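Local coordinates for protein nitrite reductase (Hyphomicrobium denitrificans, PDB 2DV6) that probably reduces nitrite to nitric oxide with electrons from cytochrome c, using bound copper ions, at residues V107-Y112 and N127-P132; G62-V67 and S101-K106; R165-T170 and E206-N211. All coordinates share one frame; numbering follows the deposited sequence.

In the fold
The three contacts follow one another along the chain, and none nests in or crosses another. Contact 2 comes first, pairing 62-67 with 101-106 and closing a loop of 33 residues that includes the copper ligand His-77. Contact 1 then joins 107-112 to 127-132 around a 14-residue connection that carries Cys-114, His-119 and Met-124. These two contacts belong to the opposing sheets of one N-terminal cupredoxin sandwich and touch where Ile-128 packs on Phe-102. Contact 3, between 165-170 and 206-211, closes 35 residues in the next copper-binding domain; its centre lies about 53 Å from that of contact 1, on the opposite side of the chain's centre.

Contact 1. Residues V107-Y112 and N127-P132; sequences VGEFNY and NIQVLP
Phe-110 and Val-130 illustrate how an antiparallel strand pair packs a large ring against a branched side chain set diagonally across from it. With CG anti to the carbonyl carbon (chi1 -54°), the Phe-110 ring leans along its own strand toward Gly-108, and its CE1 meets CG2 of Val-130 at 3.8 Å. A CB on Gly-108 would run into ring atom CZ, and the glycine backbone angles also disfavour any side chain there. At the other end of this buried face, Tyr-112 has its CG between the backbone N and the carbonyl carbon (chi1 65°), which swings the ring across to the partner strand. Its CD1 lies 3.9 Å from CG1 of Ile-128, the two side chains crossing at about a right angle, while the carbonyl O of Asn-127 sits in plane at the ring edge. The Tyr-112 hydroxyl is hydrogen-bonded to the carbonyl O of Pro-55. On the reverse face Glu-109 and Gln-129 run extended side by side in the same direction, touching through their CG atoms at 3.9 Å. Beyond the strand ends, CG1 of Val-107 rests 4.0 Å from CD of Pro-132.

Two reciprocal backbone pairs fix the register: Gly-108 with Val-130, and Phe-110 with Ile-128, whose N reaches Phe-110 O at 2.8 Å. Such neighbouring strands are the hallmark of the cupredoxin fold, in which the loop joining the last two strands of the domain supplies three ligands of the type 1 copper, here Cys-114, His-119 and Met-124, with His-77 the fourth.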
ATOM      1  N   VAL A 107      14.669 -19.356  40.076  1.00 39.41           N
ATOM      2  CA  VAL A 107      13.407 -20.023  39.709  1.00 38.98           C
ATOM      3  C   VAL A 107      12.237 -19.180  40.205  1.00 39.17           C
ATOM      4  O   VAL A 107      12.389 -18.451  41.177  1.00 40.10           O
ATOM      5  CB  VAL A 107      13.363 -21.482  40.298  1.00 39.10           C
ATOM      6  CG1 VAL A 107      12.002 -22.144  40.144  1.00 38.51           C
ATOM      7  CG2 VAL A 107      14.405 -22.361  39.633  1.00 38.66           C
ATOM      8  N   GLY A 108      11.096 -19.243  39.515  1.00 38.80           N
ATOM      9  CA  GLY A 108       9.903 -18.466  39.861  1.00 38.28           C
ATOM     10  C   GLY A 108       9.302 -17.732  38.662  1.00 39.33           C
ATOM     11  O   GLY A 108       9.750 -17.918  37.527  1.00 38.98           O
ATOM     12  N   GLU A 109       8.286 -16.902  38.919  1.00 39.49           N
ATOM     13  CA  GLU A 109       7.590 -16.128  37.883  1.00 40.03           C
ATOM     14  C   GLU A 109       7.836 -14.658  38.115  1.00 38.43           C
ATOM     15  O   GLU A 109       7.668 -14.186  39.232  1.00 38.35           O
ATOM     16  CB  GLU A 109       6.085 -16.401  37.898  1.00 42.60           C
ATOM     17  CG  GLU A 109       5.733 -17.873  37.624  1.00 47.94           C
ATOM     18  CD  GLU A 109       4.263 -18.087  37.179  1.00 51.89           C
ATOM     19  OE1 GLU A 109       3.741 -19.229  37.406  1.00 52.66           O
ATOM     20  OE2 GLU A 109       3.647 -17.120  36.610  1.00 53.05           O
ATOM     21  N   PHE A 110       8.236 -13.945  37.054  1.00 36.38           N
ATOM     22  CA  PHE A 110       8.652 -12.553  37.136  1.00 34.24           C
ATOM     23  C   PHE A 110       7.964 -11.739  36.037  1.00 33.52           C
ATOM     24  O   PHE A 110       7.958 -12.154  34.876  1.00 33.98           O
ATOM     25  CB  PHE A 110      10.181 -12.472  36.974  1.00 33.82           C
ATOM     26  CG  PHE A 110      10.929 -13.344  37.938  1.00 33.63           C
ATOM     27  CD1 PHE A 110      11.178 -14.683  37.637  1.00 33.01           C
ATOM     28  CD2 PHE A 110      11.354 -12.838  39.168  1.00 34.53           C
ATOM     29  CE1 PHE A 110      11.859 -15.507  38.548  1.00 34.02           C
ATOM     30  CE2 PHE A 110      12.033 -13.661  40.090  1.00 33.96           C
ATOM     31  CZ  PHE A 110      12.279 -14.996  39.774  1.00 33.30           C
ATOM     32  N   ASN A 111       7.420 -10.580  36.385  1.00 31.58           N
ATOM     33  CA  ASN A 111       6.799  -9.717  35.394  1.00 31.80           C
ATOM     34  C   ASN A 111       7.851  -8.986  34.545  1.00 30.23           C
ATOM     35  O   ASN A 111       8.900  -8.620  35.046  1.00 29.84           O
ATOM     36  CB  ASN A 111       5.890  -8.689  36.062  1.00 33.85           C
ATOM     37  CG  ASN A 111       4.693  -9.323  36.750  1.00 37.46           C
ATOM     38  OD1 ASN A 111       4.331  -8.925  37.845  1.00 40.66           O
ATOM     39  ND2 ASN A 111       4.080 -10.319  36.118  1.00 38.01           N
ATOM     40  N   TYR A 112       7.568  -8.785  33.264  1.00 27.49           N
ATOM     41  CA  TYR A 112       8.316  -7.794  32.496  1.00 25.63           C
ATOM     42  C   TYR A 112       7.292  -6.744  32.111  1.00 24.91           C
ATOM     43  O   TYR A 112       6.135  -7.072  31.927  1.00 24.30           O
ATOM     44  CB  TYR A 112       9.031  -8.405  31.284  1.00 24.03           C
ATOM     45  CG  TYR A 112       8.155  -9.001  30.173  1.00 23.29           C
ATOM     46  CD1 TYR A 112       7.892 -10.371  30.124  1.00 22.86           C
ATOM     47  CD2 TYR A 112       7.625  -8.188  29.153  1.00 23.29           C
ATOM     48  CE1 TYR A 112       7.112 -10.943  29.078  1.00 22.22           C
ATOM     49  CE2 TYR A 112       6.815  -8.735  28.112  1.00 23.23           C
ATOM     50  CZ  TYR A 112       6.594 -10.118  28.070  1.00 22.68           C
ATOM     51  OH  TYR A 112       5.828 -10.646  27.052  1.00 23.35           O
ATOM     52  N   ASN A 127       4.859 -12.190  31.530  1.00 25.76           N
ATOM     53  CA  ASN A 127       5.694 -12.969  32.463  1.00 27.69           C
ATOM     54  C   ASN A 127       6.875 -13.689  31.862  1.00 27.83           C
ATOM     55  O   ASN A 127       6.837 -14.157  30.713  1.00 27.68           O
ATOM     56  CB  ASN A 127       4.861 -14.022  33.189  1.00 31.55           C
ATOM     57  CG  ASN A 127       3.692 -13.415  33.917  1.00 35.87           C
ATOM     58  OD1 ASN A 127       3.836 -12.387  34.575  1.00 38.98           O
ATOM     59  ND2 ASN A 127       2.521 -14.035  33.798  1.00 39.10           N
ATOM     60  N   ILE A 128       7.925 -13.784  32.660  1.00 27.87           N
ATOM     61  CA  ILE A 128       9.026 -14.689  32.400  1.00 28.59           C
ATOM     62  C   ILE A 128       8.873 -15.802  33.454  1.00 29.06           C
ATOM     63  O   ILE A 128       8.738 -15.497  34.621  1.00 28.71           O
ATOM     64  CB  ILE A 128      10.392 -13.969  32.607  1.00 28.39           C
ATOM     65  CG1 ILE A 128      10.489 -12.760  31.684  1.00 28.73           C
ATOM     66  CG2 ILE A 128      11.577 -14.968  32.402  1.00 29.43           C
ATOM     67  CD1 ILE A 128      11.848 -12.125  31.612  1.00 29.24           C
ATOM     68  N   GLN A 129       8.847 -17.065  33.036  1.00 29.46           N
ATOM     69  CA  GLN A 129       8.885 -18.191  33.948  1.00 30.66           C
ATOM     70  C   GLN A 129      10.290 -18.790  33.926  1.00 30.65           C
ATOM     71  O   GLN A 129      10.738 -19.307  32.896  1.00 28.45           O
ATOM     72  CB  GLN A 129       7.910 -19.265  33.519  1.00 33.86           C
ATOM     73  CG  GLN A 129       6.454 -19.042  33.937  1.00 38.83           C
ATOM     74  CD  GLN A 129       5.523 -20.119  33.353  1.00 42.43           C
ATOM     75  OE1 GLN A 129       5.977 -21.150  32.808  1.00 43.55           O
ATOM     76  NE2 GLN A 129       4.202 -19.879  33.465  1.00 45.41           N
ATOM     77  N   VAL A 130      10.984 -18.699  35.053  1.00 30.42           N
ATOM     78  CA  VAL A 130      12.255 -19.393  35.194  1.00 31.74           C
ATOM     79  C   VAL A 130      11.970 -20.763  35.825  1.00 33.71           C
ATOM     80  O   VAL A 130      11.531 -20.831  36.981  1.00 35.15           O
ATOM     81  CB  VAL A 130      13.236 -18.616  36.046  1.00 29.78           C
ATOM     82  CG1 VAL A 130      14.546 -19.375  36.126  1.00 29.13           C
ATOM     83  CG2 VAL A 130      13.452 -17.205  35.482  1.00 29.43           C
ATOM     84  N   LEU A 131      12.181 -21.834  35.061  1.00 34.41           N
ATOM     85  CA  LEU A 131      11.901 -23.192  35.520  1.00 35.55           C
ATOM     86  C   LEU A 131      13.175 -23.854  36.004  1.00 37.08           C
ATOM     87  O   LEU A 131      14.263 -23.502  35.559  1.00 37.77           O
ATOM     88  CB  LEU A 131      11.299 -24.044  34.400  1.00 34.92           C
ATOM     89  CG  LEU A 131       9.982 -23.662  33.715  1.00 34.27           C
ATOM     90  CD1 LEU A 131       9.784 -24.482  32.445  1.00 33.23           C
ATOM     91  CD2 LEU A 131       8.822 -23.887  34.627  1.00 33.29           C
ATOM     92  N   PRO A 132      13.053 -24.826  36.937  1.00 38.61           N
ATOM     93  CA  PRO A 132      14.252 -25.574  37.305  1.00 38.17           C
ATOM     94  C   PRO A 132      14.626 -26.571  36.204  1.00 38.07           C
ATOM     95  O   PRO A 132      13.822 -26.868  35.308  1.00 38.42           O
ATOM     96  CB  PRO A 132      13.815 -26.320  38.587  1.00 38.27           C
ATOM     97  CG  PRO A 132      12.353 -26.548  38.385  1.00 38.38           C
ATOM     98  CD  PRO A 132      11.860 -25.283  37.699  1.00 38.41           C
TER

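Contact 2. Residues G62-V67 and S101-K106; sequences GETVQV and SFVASK
Val-65 lies over one face of the Phe-102 ring, in a CH-pi contact that puts its CB 3.9 Å from the ring centroid, offset toward the rim. Because CG of Phe-102 stands between the backbone N and the carbonyl carbon (chi1 65°), the ring lies alongside the valine, whose CG1 comes within 3.6 Å of CE1. CG2 of Val-65, still beside the ring tip, also meets CB of Ala-104 at 3.9 Å. Replacing Phe-102 by an alanine would probably open a gap beside Val-65 and leave CD1 of Ile-128, which otherwise touches the ring tip, without that partner.

This dense side faces the interior of a cupredoxin beta-sandwich: Phe-102 and Ala-104 pack on strand 125-131 of the opposing sheet. The backbones are drawn close as well, N of Val-65 reaching O of Phe-102 at 2.7 Å in a reciprocal pair of hydrogen bonds.

The reverse side is sparser. OG1 of Thr-64 and CG2 of Val-103 approach no nearer than 3.9 Å. A second subunit covers the end at Thr-64, Gln-66 and Ser-101, where OG of Ser-101 is hydrogen-bonded to O of its Pro-263; Val-103 and Gly-62 are exposed. Ala-104 is the centre of an inverse gamma turn. Its N bonds to O of Glu-63 at 2.8 Å, and its O receives the N-H of Gly-62 from above the carbonyl plane.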
ATOM      1  N   GLY A  62      19.690 -20.625  35.418  1.00 32.99           N
ATOM      2  CA  GLY A  62      21.078 -20.523  34.949  1.00 32.22           C
ATOM      3  C   GLY A  62      21.273 -20.096  33.487  1.00 32.63           C
ATOM      4  O   GLY A  62      22.408 -19.829  33.077  1.00 32.14           O
ATOM      5  N   GLU A  63      20.190 -20.054  32.697  1.00 31.54           N
ATOM      6  CA  GLU A  63      20.278 -19.571  31.304  1.00 30.68           C
ATOM      7  C   GLU A  63      20.546 -18.060  31.237  1.00 30.09           C
ATOM      8  O   GLU A  63      20.086 -17.288  32.071  1.00 28.79           O
ATOM      9  CB  GLU A  63      19.022 -19.935  30.492  1.00 30.55           C
ATOM     10  CG  GLU A  63      18.897 -21.442  30.162  1.00 29.69           C
ATOM     11  CD  GLU A  63      17.670 -21.771  29.349  1.00 29.76           C
ATOM     12  OE1 GLU A  63      16.698 -20.993  29.436  1.00 28.99           O
ATOM     13  OE2 GLU A  63      17.650 -22.804  28.618  1.00 30.04           O
ATOM     14  N   THR A  64      21.333 -17.661  30.245  1.00 30.12           N
ATOM     15  CA  THR A  64      21.467 -16.258  29.900  1.00 30.75           C
ATOM     16  C   THR A  64      20.308 -15.935  28.950  1.00 29.88           C
ATOM     17  O   THR A  64      20.142 -16.599  27.926  1.00 28.52           O
ATOM     18  CB  THR A  64      22.801 -15.978  29.224  1.00 30.98           C
ATOM     19  OG1 THR A  64      23.847 -16.263  30.149  1.00 31.94           O
ATOM     20  CG2 THR A  64      22.890 -14.519  28.836  1.00 32.46           C
ATOM     21  N   VAL A  65      19.493 -14.948  29.326  1.00 28.31           N
ATOM     22  CA  VAL A  65      18.261 -14.662  28.609  1.00 27.18           C
ATOM     23  C   VAL A  65      18.516 -13.356  27.912  1.00 26.75           C
ATOM     24  O   VAL A  65      18.895 -12.370  28.559  1.00 27.93           O
ATOM     25  CB  VAL A  65      17.060 -14.517  29.589  1.00 28.20           C
ATOM     26  CG1 VAL A  65      15.786 -14.011  28.875  1.00 26.48           C
ATOM     27  CG2 VAL A  65      16.799 -15.882  30.343  1.00 26.87           C
ATOM     28  N   GLN A  66      18.314 -13.341  26.601  1.00 25.21           N
ATOM     29  CA  GLN A  66      18.488 -12.110  25.814  1.00 23.97           C
ATOM     30  C   GLN A  66      17.111 -11.687  25.324  1.00 22.90           C
ATOM     31  O   GLN A  66      16.341 -12.510  24.822  1.00 21.91           O
ATOM     32  CB  GLN A  66      19.455 -12.311  24.629  1.00 23.87           C
ATOM     33  CG  GLN A  66      19.601 -11.070  23.712  1.00 23.46           C
ATOM     34  CD  GLN A  66      20.502 -11.328  22.532  1.00 24.60           C
ATOM     35  OE1 GLN A  66      21.536 -11.955  22.679  1.00 26.98           O
ATOM     36  NE2 GLN A  66      20.125 -10.836  21.352  1.00 23.00           N
ATOM     37  N   VAL A  67      16.799 -10.411  25.500  1.00 21.91           N
ATOM     38  CA  VAL A  67      15.535  -9.873  25.017  1.00 21.38           C
ATOM     39  C   VAL A  67      15.795  -8.757  24.010  1.00 21.24           C
ATOM     40  O   VAL A  67      16.551  -7.850  24.291  1.00 19.82           O
ATOM     41  CB  VAL A  67      14.653  -9.370  26.189  1.00 22.23           C
ATOM     42  CG1 VAL A  67      13.356  -8.719  25.666  1.00 20.60           C
ATOM     43  CG2 VAL A  67      14.296 -10.577  27.123  1.00 22.07           C
ATOM     44  N   SER A 101      20.243  -8.469  28.258  1.00 23.95           N
ATOM     45  CA  SER A 101      20.309  -9.836  28.741  1.00 24.14           C
ATOM     46  C   SER A 101      20.405  -9.869  30.252  1.00 25.09           C
ATOM     47  O   SER A 101      20.728  -8.854  30.902  1.00 25.72           O
ATOM     48  CB  SER A 101      21.502 -10.566  28.136  1.00 24.58           C
ATOM     49  OG  SER A 101      22.720  -9.917  28.491  1.00 24.88           O
ATOM     50  N   PHE A 102      20.098 -11.030  30.813  1.00 24.91           N
ATOM     51  CA  PHE A 102      20.310 -11.276  32.242  1.00 25.65           C
ATOM     52  C   PHE A 102      20.464 -12.773  32.452  1.00 25.67           C
ATOM     53  O   PHE A 102      20.002 -13.550  31.635  1.00 26.20           O
ATOM     54  CB  PHE A 102      19.147 -10.715  33.075  1.00 24.65           C
ATOM     55  CG  PHE A 102      17.825 -11.396  32.807  1.00 25.75           C
ATOM     56  CD1 PHE A 102      16.993 -10.945  31.796  1.00 25.92           C
ATOM     57  CD2 PHE A 102      17.416 -12.478  33.581  1.00 25.26           C
ATOM     58  CE1 PHE A 102      15.782 -11.563  31.533  1.00 26.44           C
ATOM     59  CE2 PHE A 102      16.212 -13.114  33.330  1.00 27.06           C
ATOM     60  CZ  PHE A 102      15.387 -12.655  32.304  1.00 26.97           C
ATOM     61  N   VAL A 103      21.135 -13.177  33.526  1.00 27.18           N
ATOM     62  CA  VAL A 103      21.234 -14.593  33.864  1.00 28.50           C
ATOM     63  C   VAL A 103      20.028 -14.906  34.737  1.00 29.85           C
ATOM     64  O   VAL A 103      19.783 -14.213  35.739  1.00 30.48           O
ATOM     65  CB  VAL A 103      22.560 -14.955  34.596  1.00 28.88           C
ATOM     66  CG1 VAL A 103      22.566 -16.461  34.945  1.00 29.51           C
ATOM     67  CG2 VAL A 103      23.774 -14.641  33.710  1.00 28.01           C
ATOM     68  N   ALA A 104      19.251 -15.907  34.328  1.00 30.73           N
ATOM     69  CA  ALA A 104      18.052 -16.294  35.048  1.00 31.79           C
ATOM     70  C   ALA A 104      18.460 -17.178  36.236  1.00 32.78           C
ATOM     71  O   ALA A 104      18.264 -18.389  36.224  1.00 32.38           O
ATOM     72  CB  ALA A 104      17.072 -17.016  34.111  1.00 30.44           C
ATOM     73  N   SER A 105      19.046 -16.542  37.245  1.00 34.68           N
ATOM     74  CA  SER A 105      19.597 -17.246  38.408  1.00 37.14           C
ATOM     75  C   SER A 105      18.563 -17.719  39.452  1.00 38.11           C
ATOM     76  O   SER A 105      18.894 -18.599  40.251  1.00 38.03           O
ATOM     77  CB  SER A 105      20.682 -16.403  39.084  1.00 36.89           C
ATOM     78  OG  SER A 105      20.152 -15.149  39.469  1.00 39.91           O
ATOM     79  N   LYS A 106      17.336 -17.162  39.442  1.00 39.33           N
ATOM     80  CA  LYS A 106      16.290 -17.583  40.401  1.00 39.57           C
ATOM     81  C   LYS A 106      15.038 -18.117  39.720  1.00 39.28           C
ATOM     82  O   LYS A 106      14.408 -17.406  38.932  1.00 39.01           O
ATOM     83  CB  LYS A 106      15.856 -16.468  41.375  1.00 40.92           C
ATOM     84  CG  LYS A 106      16.776 -15.257  41.570  1.00 44.58           C
ATOM     85  CD  LYS A 106      15.917 -13.904  41.626  1.00 46.59           C
ATOM     86  CE  LYS A 106      16.720 -12.629  42.073  1.00 46.47           C
ATOM     87  NZ  LYS A 106      17.815 -12.197  41.129  1.00 45.63           N
TER

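Contact 3. Residues R165-T170 and E206-N211; sequences RIDLET and ELHLKN
Asp-167 OD1 is shared by several groups: NH1 of Arg-165 bonds to it at 2.9 Å on the syn side, a water lies 2.6 Å away, and NZ of Lys-210 makes a long salt bridge from the partner strand. The two strands run parallel in a mixed sheet of a cupredoxin domain. The face of Arg-165, Asp-167, Glu-169, Glu-206, His-208 and Lys-210 is polar; the other is apolar from Ile-166 to Leu-209 and ends in the polar pair Thr-170 and Asn-211. On the polar face the Arg-165 guanidinium lies flat on the His-208 imidazole, centres 3.3 Å apart and planes at 3°, its chain bent at chi2 and chi3. His-208 is held in turn by its NE2 bond to OE1 of Glu-206 (2.7 Å, nearly straight) and by ND1 to Glu-243. Two carboxylates would tend to favour a charged imidazole, and the guanidinium above it would oppose this.

On the reverse face CD1 of Leu-207 touches both CG2 of Ile-166 (3.9 Å) and CD1 of Leu-168 (3.7 Å). Thr-170 touches the copper ligands His-219 and Met-273. The Asn-211 amide is held through ND2 by the carbonyl O of Thr-238, while its OD1 takes a weak 2.8 Å bond from Thr-170 OG1.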
ATOM      1  N   ARG A 165      39.710 -45.965  -3.390  1.00 34.23           N
ATOM      2  CA  ARG A 165      38.294 -45.966  -3.811  1.00 33.58           C
ATOM      3  C   ARG A 165      37.502 -45.109  -2.836  1.00 32.35           C
ATOM      4  O   ARG A 165      37.528 -45.354  -1.627  1.00 32.19           O
ATOM      5  CB  ARG A 165      37.662 -47.371  -3.798  1.00 33.92           C
ATOM      6  CG  ARG A 165      36.484 -47.533  -4.780  1.00 36.68           C
ATOM      7  CD  ARG A 165      35.131 -48.151  -4.240  1.00 38.81           C
ATOM      8  NE  ARG A 165      34.629 -49.071  -5.270  1.00 41.81           N
ATOM      9  CZ  ARG A 165      33.382 -49.251  -5.720  1.00 40.89           C
ATOM     10  NH1 ARG A 165      32.336 -48.576  -5.275  1.00 40.34           N
ATOM     11  NH2 ARG A 165      33.202 -50.155  -6.671  1.00 42.55           N
ATOM     12  N   ILE A 166      36.797 -44.116  -3.369  1.00 30.80           N
ATOM     13  CA  ILE A 166      35.854 -43.356  -2.577  1.00 28.85           C
ATOM     14  C   ILE A 166      34.456 -43.542  -3.113  1.00 29.13           C
ATOM     15  O   ILE A 166      34.214 -43.486  -4.329  1.00 28.76           O
ATOM     16  CB  ILE A 166      36.238 -41.853  -2.524  1.00 28.40           C
ATOM     17  CG1 ILE A 166      37.580 -41.703  -1.817  1.00 27.27           C
ATOM     18  CG2 ILE A 166      35.146 -41.035  -1.815  1.00 26.45           C
ATOM     19  CD1 ILE A 166      38.230 -40.309  -1.977  1.00 31.32           C
ATOM     20  N   ASP A 167      33.532 -43.762  -2.186  1.00 29.23           N
ATOM     21  CA  ASP A 167      32.104 -43.789  -2.467  1.00 28.31           C
ATOM     22  C   ASP A 167      31.420 -42.549  -1.899  1.00 28.04           C
ATOM     23  O   ASP A 167      31.657 -42.191  -0.735  1.00 27.79           O
ATOM     24  CB  ASP A 167      31.484 -45.019  -1.815  1.00 29.52           C
ATOM     25  CG  ASP A 167      31.795 -46.310  -2.588  1.00 32.67           C
ATOM     26  OD1 ASP A 167      31.039 -46.634  -3.557  1.00 33.44           O
ATOM     27  OD2 ASP A 167      32.766 -47.001  -2.198  1.00 33.69           O
ATOM     28  N   LEU A 168      30.581 -41.909  -2.723  1.00 26.60           N
ATOM     29  CA  LEU A 168      29.687 -40.828  -2.294  1.00 24.83           C
ATOM     30  C   LEU A 168      28.318 -41.145  -2.802  1.00 24.67           C
ATOM     31  O   LEU A 168      28.154 -41.673  -3.923  1.00 24.30           O
ATOM     32  CB  LEU A 168      30.133 -39.491  -2.865  1.00 24.58           C
ATOM     33  CG  LEU A 168      31.472 -38.917  -2.389  1.00 24.72           C
ATOM     34  CD1 LEU A 168      31.741 -37.630  -3.140  1.00 23.31           C
ATOM     35  CD2 LEU A 168      31.408 -38.692  -0.895  1.00 23.64           C
ATOM     36  N   GLU A 169      27.326 -40.862  -1.974  1.00 23.91           N
ATOM     37  CA  GLU A 169      25.942 -40.974  -2.381  1.00 24.56           C
ATOM     38  C   GLU A 169      25.321 -39.582  -2.223  1.00 24.44           C
ATOM     39  O   GLU A 169      25.616 -38.902  -1.220  1.00 25.15           O
ATOM     40  CB  GLU A 169      25.242 -41.937  -1.447  1.00 24.00           C
ATOM     41  CG  GLU A 169      23.892 -42.296  -1.908  1.00 27.99           C
ATOM     42  CD  GLU A 169      23.103 -43.078  -0.844  1.00 30.82           C
ATOM     43  OE1 GLU A 169      22.004 -43.533  -1.194  1.00 30.91           O
ATOM     44  OE2 GLU A 169      23.575 -43.231   0.314  1.00 32.33           O
ATOM     45  N   THR A 170      24.488 -39.160  -3.177  1.00 22.40           N
ATOM     46  CA  THR A 170      23.786 -37.870  -3.075  1.00 22.52           C
ATOM     47  C   THR A 170      22.340 -38.126  -2.687  1.00 22.76           C
ATOM     48  O   THR A 170      21.622 -38.865  -3.364  1.00 23.32           O
ATOM     49  CB  THR A 170      23.904 -37.017  -4.352  1.00 21.97           C
ATOM     50  OG1 THR A 170      23.418 -37.761  -5.486  1.00 20.68           O
ATOM     51  CG2 THR A 170      25.373 -36.675  -4.589  1.00 19.62           C
ATOM     52  N   GLU A 206      39.629 -43.105  -7.080  1.00 26.41           N
ATOM     53  CA  GLU A 206      38.617 -43.654  -7.933  1.00 26.29           C
ATOM     54  C   GLU A 206      37.301 -43.377  -7.244  1.00 25.81           C
ATOM     55  O   GLU A 206      36.975 -43.985  -6.234  1.00 25.81           O
ATOM     56  CB  GLU A 206      38.828 -45.150  -8.151  1.00 27.07           C
ATOM     57  CG  GLU A 206      37.812 -45.768  -9.082  1.00 29.74           C
ATOM     58  CD  GLU A 206      37.984 -47.293  -9.202  1.00 31.95           C
ATOM     59  OE1 GLU A 206      37.090 -48.029  -8.731  1.00 31.84           O
ATOM     60  OE2 GLU A 206      39.017 -47.741  -9.755  1.00 33.39           O
ATOM     61  N   LEU A 207      36.549 -42.434  -7.789  1.00 25.94           N
ATOM     62  CA  LEU A 207      35.314 -42.000  -7.154  1.00 25.24           C
ATOM     63  C   LEU A 207      34.103 -42.725  -7.724  1.00 25.24           C
ATOM     64  O   LEU A 207      33.876 -42.712  -8.927  1.00 26.04           O
ATOM     65  CB  LEU A 207      35.152 -40.480  -7.319  1.00 26.11           C
ATOM     66  CG  LEU A 207      33.819 -40.089  -6.670  1.00 27.09           C
ATOM     67  CD1 LEU A 207      34.025 -39.638  -5.234  1.00 28.04           C
ATOM     68  CD2 LEU A 207      33.121 -39.092  -7.480  1.00 28.83           C
ATOM     69  N   HIS A 208      33.304 -43.345  -6.861  1.00 24.24           N
ATOM     70  CA  HIS A 208      31.994 -43.830  -7.278  1.00 24.60           C
ATOM     71  C   HIS A 208      30.915 -42.969  -6.661  1.00 23.89           C
ATOM     72  O   HIS A 208      30.688 -42.997  -5.440  1.00 22.83           O
ATOM     73  CB  HIS A 208      31.788 -45.312  -6.913  1.00 25.43           C
ATOM     74  CG  HIS A 208      32.799 -46.218  -7.546  1.00 26.09           C
ATOM     75  ND1 HIS A 208      32.462 -47.160  -8.492  1.00 26.34           N
ATOM     76  CD2 HIS A 208      34.141 -46.292  -7.400  1.00 26.39           C
ATOM     77  CE1 HIS A 208      33.554 -47.789  -8.891  1.00 26.84           C
ATOM     78  NE2 HIS A 208      34.586 -47.285  -8.242  1.00 28.41           N
ATOM     79  N   LEU A 209      30.245 -42.223  -7.525  1.00 23.73           N
ATOM     80  CA  LEU A 209      29.156 -41.352  -7.109  1.00 24.46           C
ATOM     81  C   LEU A 209      27.817 -41.949  -7.474  1.00 24.16           C
ATOM     82  O   LEU A 209      27.509 -42.088  -8.674  1.00 24.41           O
ATOM     83  CB  LEU A 209      29.289 -39.946  -7.733  1.00 25.56           C
ATOM     84  CG  LEU A 209      28.355 -38.846  -7.116  1.00 28.42           C
ATOM     85  CD1 LEU A 209      28.750 -37.483  -7.625  1.00 29.70           C
ATOM     86  CD2 LEU A 209      26.928 -39.052  -7.496  1.00 29.96           C
ATOM     87  N   LYS A 210      27.017 -42.274  -6.460  1.00 23.97           N
ATOM     88  CA  LYS A 210      25.645 -42.759  -6.674  1.00 25.76           C
ATOM     89  C   LYS A 210      24.599 -41.686  -6.338  1.00 26.20           C
ATOM     90  O   LYS A 210      24.682 -41.032  -5.293  1.00 27.73           O
ATOM     91  CB  LYS A 210      25.374 -44.009  -5.836  1.00 26.05           C
ATOM     92  CG  LYS A 210      26.241 -45.236  -6.223  1.00 26.69           C
ATOM     93  CD  LYS A 210      25.675 -46.537  -5.600  1.00 27.39           C
ATOM     94  CE  LYS A 210      26.482 -47.779  -5.991  1.00 28.11           C
ATOM     95  NZ  LYS A 210      27.849 -47.775  -5.349  1.00 29.52           N
ATOM     96  N   ASN A 211      23.638 -41.470  -7.227  1.00 25.82           N
ATOM     97  CA  ASN A 211      22.576 -40.525  -6.946  1.00 24.86           C
ATOM     98  C   ASN A 211      21.366 -41.349  -6.547  1.00 25.55           C
ATOM     99  O   ASN A 211      20.878 -42.147  -7.325  1.00 24.01           O
ATOM    100  CB  ASN A 211      22.322 -39.600  -8.139  1.00 22.81           C
ATOM    101  CG  ASN A 211      21.356 -38.476  -7.829  1.00 23.04           C
ATOM    102  OD1 ASN A 211      20.922 -38.285  -6.672  1.00 24.89           O
ATOM    103  ND2 ASN A 211      21.004 -37.709  -8.852  1.00 21.03           N
TER
HETATM  104  O   HOH W   1      29.529 -49.061  -7.066  1.00 41.62           O
HETATM  105  O   HOH W   2      29.162 -44.971  -4.290  1.00 26.22           O